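Local coordinates for mandelate racemase/muconate lactonizing enzyme family protein (Roseovarius sp. TM1035, PDB 3T9P) that probably acts on a carboxylate substrate as an enolase-superfamily enzyme of the mandelate racemase and muconate lactonizing kind, though its reaction is not established, at residues S139-D144 / P339-W344; W237-T242 / E257-Y262. All blocks are in the same frame, centred on the assembly; numbering follows the deposited sequence.

Contact 1: residues S139-D144 / P339-W344; sequences SSMRRD and PEYYPW
With CG anti to the backbone N (chi1 -176°), the ring of Y341 swings out to lie against M141 and R142. Y342 instead has CG anti to the carbonyl carbon (chi1 -63°), and reaches M141 with its hydroxyl end. The phenol oxygen OH of Y341 is 3.6 Å from M141 CB, and CE2 of the same ring is 3.8 Å from that carbon. R142 runs alongside Y341 in the opposite direction, its CG lying 3.5 Å from Y341 CE1 and its CD 3.9 Å from Y341 CD1. M141 bends at chi2, and its CG meets Y342 OH at 3.2 Å, the two side chains crossing at about a right angle. The tyrosines also pack on each other: Y341 CD2 sits over the centre of the Y342 ring. Farther out, R142 folds at chi3 and its NE donates to D144 OD2, a nearly straight hydrogen bond of 3.0 Å within a salt bridge, met on the syn side but tilted out of the carboxylate plane, while S140 OG accepts from the R142 backbone N in an ST turn. A leucine at Y341 would lack the outer ring atoms and the hydroxyl, and R142 CG and M141 CB would probably be left with a gap beside them. Both segments follow parallel neighbouring strands, 132-139 and 332-335, so this is loop packing at the C-terminal rim of the enolase-type barrel, where relatives place the active site.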
# COMPACT_ATOMS: atom_id res chain seq x y z
N SER A 139 -10.55 -5.51 -25.01
CA SER A 139 -11.09 -5.12 -23.72
C SER A 139 -11.68 -3.67 -23.74
O SER A 139 -10.93 -2.70 -24.02
CB SER A 139 -9.97 -5.13 -22.66
OG SER A 139 -10.53 -5.02 -21.36
N SER A 140 -12.97 -3.58 -23.48
CA SER A 140 -13.65 -2.34 -23.27
C SER A 140 -13.42 -1.91 -21.81
O SER A 140 -13.59 -2.71 -20.88
CB SER A 140 -15.14 -2.56 -23.52
OG SER A 140 -15.80 -1.43 -22.95
N MET A 141 -13.01 -0.66 -21.60
CA MET A 141 -12.93 -0.10 -20.24
C MET A 141 -14.21 0.63 -19.76
O MET A 141 -14.23 1.06 -18.61
CB MET A 141 -11.82 0.94 -20.18
CG MET A 141 -10.48 0.36 -20.80
SD MET A 141 -10.02 -1.09 -19.66
CE MET A 141 -9.03 -1.93 -20.85
N ARG A 142 -15.26 0.72 -20.58
CA ARG A 142 -16.33 1.69 -20.33
C ARG A 142 -17.59 1.07 -19.84
O ARG A 142 -18.02 0.00 -20.34
CB ARG A 142 -16.66 2.45 -21.65
CG ARG A 142 -15.51 3.36 -22.04
CD ARG A 142 -15.73 4.09 -23.42
NE ARG A 142 -17.01 4.76 -23.47
CZ ARG A 142 -17.64 5.11 -24.61
NH1 ARG A 142 -17.05 4.94 -25.77
NH2 ARG A 142 -18.86 5.65 -24.58
N ARG A 143 -18.21 1.73 -18.86
CA ARG A 143 -19.56 1.48 -18.44
C ARG A 143 -20.53 2.57 -18.98
O ARG A 143 -21.73 2.37 -18.93
CB ARG A 143 -19.69 1.41 -16.93
CG ARG A 143 -19.12 0.18 -16.35
CD ARG A 143 -19.12 0.19 -14.89
NE ARG A 143 -18.83 -1.16 -14.47
CZ ARG A 143 -17.59 -1.64 -14.31
NH1 ARG A 143 -17.41 -2.92 -13.96
NH2 ARG A 143 -16.52 -0.86 -14.51
N ASP A 144 -20.00 3.68 -19.42
CA ASP A 144 -20.81 4.73 -19.95
C ASP A 144 -21.40 4.42 -21.33
O ASP A 144 -22.25 5.09 -21.80
CB ASP A 144 -20.13 6.09 -19.83
CG ASP A 144 -18.94 6.21 -20.67
OD1 ASP A 144 -18.86 7.22 -21.31
OD2 ASP A 144 -18.12 5.32 -20.75
N PRO A 339 -8.13 7.11 -28.91
CA PRO A 339 -7.50 8.36 -28.53
C PRO A 339 -8.48 9.32 -27.80
O PRO A 339 -8.08 10.12 -26.98
CB PRO A 339 -6.95 8.89 -29.88
CG PRO A 339 -7.88 8.19 -30.98
CD PRO A 339 -7.98 6.83 -30.37
N GLU A 340 -9.76 9.17 -28.03
CA GLU A 340 -10.77 9.96 -27.37
C GLU A 340 -10.86 9.62 -25.88
O GLU A 340 -11.26 10.45 -25.08
CB GLU A 340 -12.13 9.73 -28.04
N TYR A 341 -10.53 8.38 -25.51
CA TYR A 341 -10.69 7.98 -24.14
C TYR A 341 -9.33 8.03 -23.36
O TYR A 341 -9.33 8.32 -22.17
CB TYR A 341 -11.27 6.57 -24.15
CG TYR A 341 -11.60 6.00 -22.81
CD1 TYR A 341 -12.80 6.28 -22.20
CD2 TYR A 341 -10.69 5.12 -22.15
CE1 TYR A 341 -13.14 5.73 -20.96
CE2 TYR A 341 -11.02 4.54 -20.91
CZ TYR A 341 -12.26 4.88 -20.33
OH TYR A 341 -12.60 4.33 -19.14
N TYR A 342 -8.22 7.68 -24.01
CA TYR A 342 -6.86 7.82 -23.47
C TYR A 342 -6.05 8.73 -24.41
O TYR A 342 -5.08 8.29 -25.05
CB TYR A 342 -6.15 6.45 -23.42
CG TYR A 342 -6.73 5.39 -22.50
CD1 TYR A 342 -7.09 5.70 -21.22
CD2 TYR A 342 -6.88 4.04 -22.94
CE1 TYR A 342 -7.60 4.69 -20.28
CE2 TYR A 342 -7.38 3.05 -22.06
CZ TYR A 342 -7.73 3.38 -20.74
OH TYR A 342 -8.19 2.42 -19.88
N PRO A 343 -6.37 10.05 -24.41
CA PRO A 343 -5.59 10.91 -25.34
C PRO A 343 -4.13 10.92 -24.96
O PRO A 343 -3.27 11.12 -25.79
CB PRO A 343 -6.21 12.33 -25.14
CG PRO A 343 -7.00 12.27 -23.82
CD PRO A 343 -7.34 10.79 -23.58
N TRP A 344 -3.83 10.74 -23.67
CA TRP A 344 -2.43 10.74 -23.21
C TRP A 344 -1.56 9.54 -23.66
O TRP A 344 -0.31 9.63 -23.59
CB TRP A 344 -2.35 10.88 -21.70
CG TRP A 344 -3.19 9.74 -21.03
CD1 TRP A 344 -4.50 9.78 -20.64
CD2 TRP A 344 -2.76 8.38 -20.81
NE1 TRP A 344 -4.90 8.53 -20.13
CE2 TRP A 344 -3.84 7.69 -20.17
CE3 TRP A 344 -1.56 7.70 -21.00
CZ2 TRP A 344 -3.74 6.32 -19.75
CZ3 TRP A 344 -1.49 6.34 -20.55
CH2 TRP A 344 -2.57 5.70 -19.95

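Contact 2: residues W237-T242 / E257-Y262; sequences WEYDQT and EQDCEY
Y239 reaches across to D259 from the first turn of helix 239-248, just after the N-cap residue E238. Its CB sets out with CG anti to the carbonyl carbon (chi1 -68°), which aims the ring out of the helix and at the neighbouring loop. On the way, CD2 passes 3.4 Å from the carbonyl O of W237, and CE2 comes to 3.9 Å from W237 CA. The side chain also packs on S264, L267 and M268 of helix 262-270 and on S263 of the second subunit. At the far end, CE1 lies 3.9 Å and CZ 3.7 Å from D259 OD2, and the hydroxyl OH donates to that same oxygen over 2.6 Å, a short bond. OD2 takes it on its syn lone pair and stays in the plane of the ring, at the edge, although ring and carboxylate planes are turned 63° against each other. The two side chains approach from opposite directions and meet through this single bond. OD2 has a second partner in the hydroxyl of S264, so the buried oxygen is gripped twice, which probably helps stabilise its negative charge. Chain order places the pair plainly: helix 239-248, strand 252-255, then the loop carrying D259. The bond thus ties the start of one barrel helix to the loop behind the next parallel strand, a link between successive beta/alpha units of the enolase-type barrel, close to the subunit interface.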
# COMPACT_ATOMS: atom_id res chain seq x y z
N TRP A 237 -11.01 -6.79 -1.97
CA TRP A 237 -10.37 -6.99 -0.62
C TRP A 237 -11.27 -7.87 0.25
O TRP A 237 -10.88 -8.20 1.34
CB TRP A 237 -10.17 -5.64 0.11
CG TRP A 237 -11.42 -4.80 0.19
CD1 TRP A 237 -12.26 -4.72 1.25
CD2 TRP A 237 -11.93 -3.89 -0.78
NE1 TRP A 237 -13.27 -3.83 0.98
CE2 TRP A 237 -13.10 -3.33 -0.27
CE3 TRP A 237 -11.53 -3.53 -2.10
CZ2 TRP A 237 -13.90 -2.42 -0.98
CZ3 TRP A 237 -12.31 -2.66 -2.83
CH2 TRP A 237 -13.48 -2.07 -2.24
N GLU A 238 -12.44 -8.33 -0.23
CA GLU A 238 -13.26 -9.36 0.50
C GLU A 238 -13.08 -10.72 -0.11
O GLU A 238 -13.93 -11.18 -0.88
CB GLU A 238 -14.74 -8.99 0.45
CG GLU A 238 -15.03 -7.63 1.03
CD GLU A 238 -14.97 -7.67 2.56
OE1 GLU A 238 -14.78 -8.76 3.15
OE2 GLU A 238 -15.11 -6.59 3.17
N TYR A 239 -12.01 -11.37 0.27
CA TYR A 239 -11.60 -12.58 -0.36
C TYR A 239 -12.66 -13.71 -0.18
O TYR A 239 -12.88 -14.51 -1.07
CB TYR A 239 -10.24 -12.96 0.24
CG TYR A 239 -9.18 -11.95 -0.19
CD1 TYR A 239 -8.59 -12.04 -1.46
CD2 TYR A 239 -8.82 -10.86 0.63
CE1 TYR A 239 -7.59 -11.09 -1.87
CE2 TYR A 239 -7.87 -9.89 0.19
CZ TYR A 239 -7.28 -10.05 -1.05
OH TYR A 239 -6.39 -9.12 -1.48
N ASP A 240 -13.30 -13.76 0.98
CA ASP A 240 -14.30 -14.82 1.25
C ASP A 240 -15.55 -14.61 0.42
O ASP A 240 -16.21 -15.58 0.06
CB ASP A 240 -14.71 -14.84 2.72
CG ASP A 240 -13.66 -15.47 3.61
OD1 ASP A 240 -12.76 -16.14 3.09
OD2 ASP A 240 -13.68 -15.27 4.83
N GLN A 241 -15.89 -13.38 0.10
CA GLN A 241 -17.00 -13.12 -0.79
C GLN A 241 -16.71 -13.65 -2.20
O GLN A 241 -17.51 -14.32 -2.80
CB GLN A 241 -17.30 -11.63 -0.83
CG GLN A 241 -17.87 -11.05 0.44
CD GLN A 241 -18.22 -9.57 0.36
OE1 GLN A 241 -18.42 -9.05 -0.68
NE2 GLN A 241 -18.31 -8.93 1.47
N THR A 242 -15.53 -13.35 -2.70
CA THR A 242 -15.12 -13.78 -4.01
C THR A 242 -15.09 -15.32 -4.05
O THR A 242 -15.54 -15.91 -4.96
CB THR A 242 -13.76 -13.20 -4.41
OG1 THR A 242 -13.78 -11.82 -4.20
CG2 THR A 242 -13.41 -13.48 -5.86
N GLU A 257 -5.92 -7.73 -10.01
CA GLU A 257 -5.42 -6.47 -10.62
C GLU A 257 -4.83 -5.53 -9.59
O GLU A 257 -3.73 -4.96 -9.83
CB GLU A 257 -6.59 -5.74 -11.37
CG GLU A 257 -6.33 -4.28 -11.74
CD GLU A 257 -7.55 -3.50 -12.38
OE1 GLU A 257 -8.72 -3.90 -12.20
OE2 GLU A 257 -7.27 -2.40 -13.00
N GLN A 258 -5.51 -5.33 -8.45
CA GLN A 258 -5.05 -4.36 -7.47
C GLN A 258 -4.22 -5.00 -6.34
O GLN A 258 -3.87 -4.32 -5.36
CB GLN A 258 -6.23 -3.67 -6.82
CG GLN A 258 -6.99 -2.70 -7.78
CD GLN A 258 -8.12 -3.31 -8.56
OE1 GLN A 258 -8.60 -4.43 -8.30
NE2 GLN A 258 -8.55 -2.59 -9.55
N ASP A 259 -3.93 -6.31 -6.44
CA ASP A 259 -3.14 -6.93 -5.38
C ASP A 259 -1.68 -6.72 -5.65
O ASP A 259 -1.25 -7.12 -6.71
CB ASP A 259 -3.48 -8.45 -5.36
CG ASP A 259 -4.79 -8.69 -4.63
OD1 ASP A 259 -5.90 -8.52 -5.21
OD2 ASP A 259 -4.71 -8.94 -3.42
N CYS A 260 -0.93 -6.06 -4.74
CA CYS A 260 0.44 -5.75 -5.07
C CYS A 260 1.51 -6.29 -4.07
O CYS A 260 2.73 -6.16 -4.31
CB CYS A 260 0.66 -4.25 -5.27
SG CYS A 260 0.36 -3.27 -3.81
N GLU A 261 1.07 -6.86 -2.96
CA GLU A 261 1.97 -7.40 -1.93
C GLU A 261 1.71 -8.91 -1.84
O GLU A 261 0.56 -9.36 -1.90
CB GLU A 261 1.58 -6.84 -0.54
CG GLU A 261 1.76 -5.28 -0.45
CD GLU A 261 3.25 -4.88 -0.77
OE1 GLU A 261 4.23 -5.61 -0.42
OE2 GLU A 261 3.45 -3.78 -1.31
N TYR A 262 2.77 -9.70 -1.68
CA TYR A 262 2.68 -11.15 -1.60
C TYR A 262 1.69 -11.67 -0.49
O TYR A 262 0.93 -12.64 -0.67
CB TYR A 262 4.08 -11.74 -1.44
CG TYR A 262 5.07 -11.41 -2.56
CD1 TYR A 262 4.67 -11.28 -3.91
CD2 TYR A 262 6.42 -11.27 -2.26
CE1 TYR A 262 5.62 -10.98 -4.88
CE2 TYR A 262 7.37 -11.12 -3.20
CZ TYR A 262 6.94 -10.92 -4.52
OH TYR A 262 7.85 -10.66 -5.45

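Both contacts use loops that follow parallel barrel strands, contact 2 pairing one with the start of helix 239-248, but at separate places, with centres 25 Å apart. Contact 1 brings together the loops after strands 132-139 and 332-335, where the first and last parallel strands meet, and is only partly buried; both touching residues of contact 2 are buried, in part beside the second subunit. Their chemistry follows: contact 1 is apolar and aromatic packing, with its salt bridge inside one segment, whereas contact 2 spends little surface on one short polar bond. Around contact 1, W344 stacks on F35 in the N-terminal domain of the same chain.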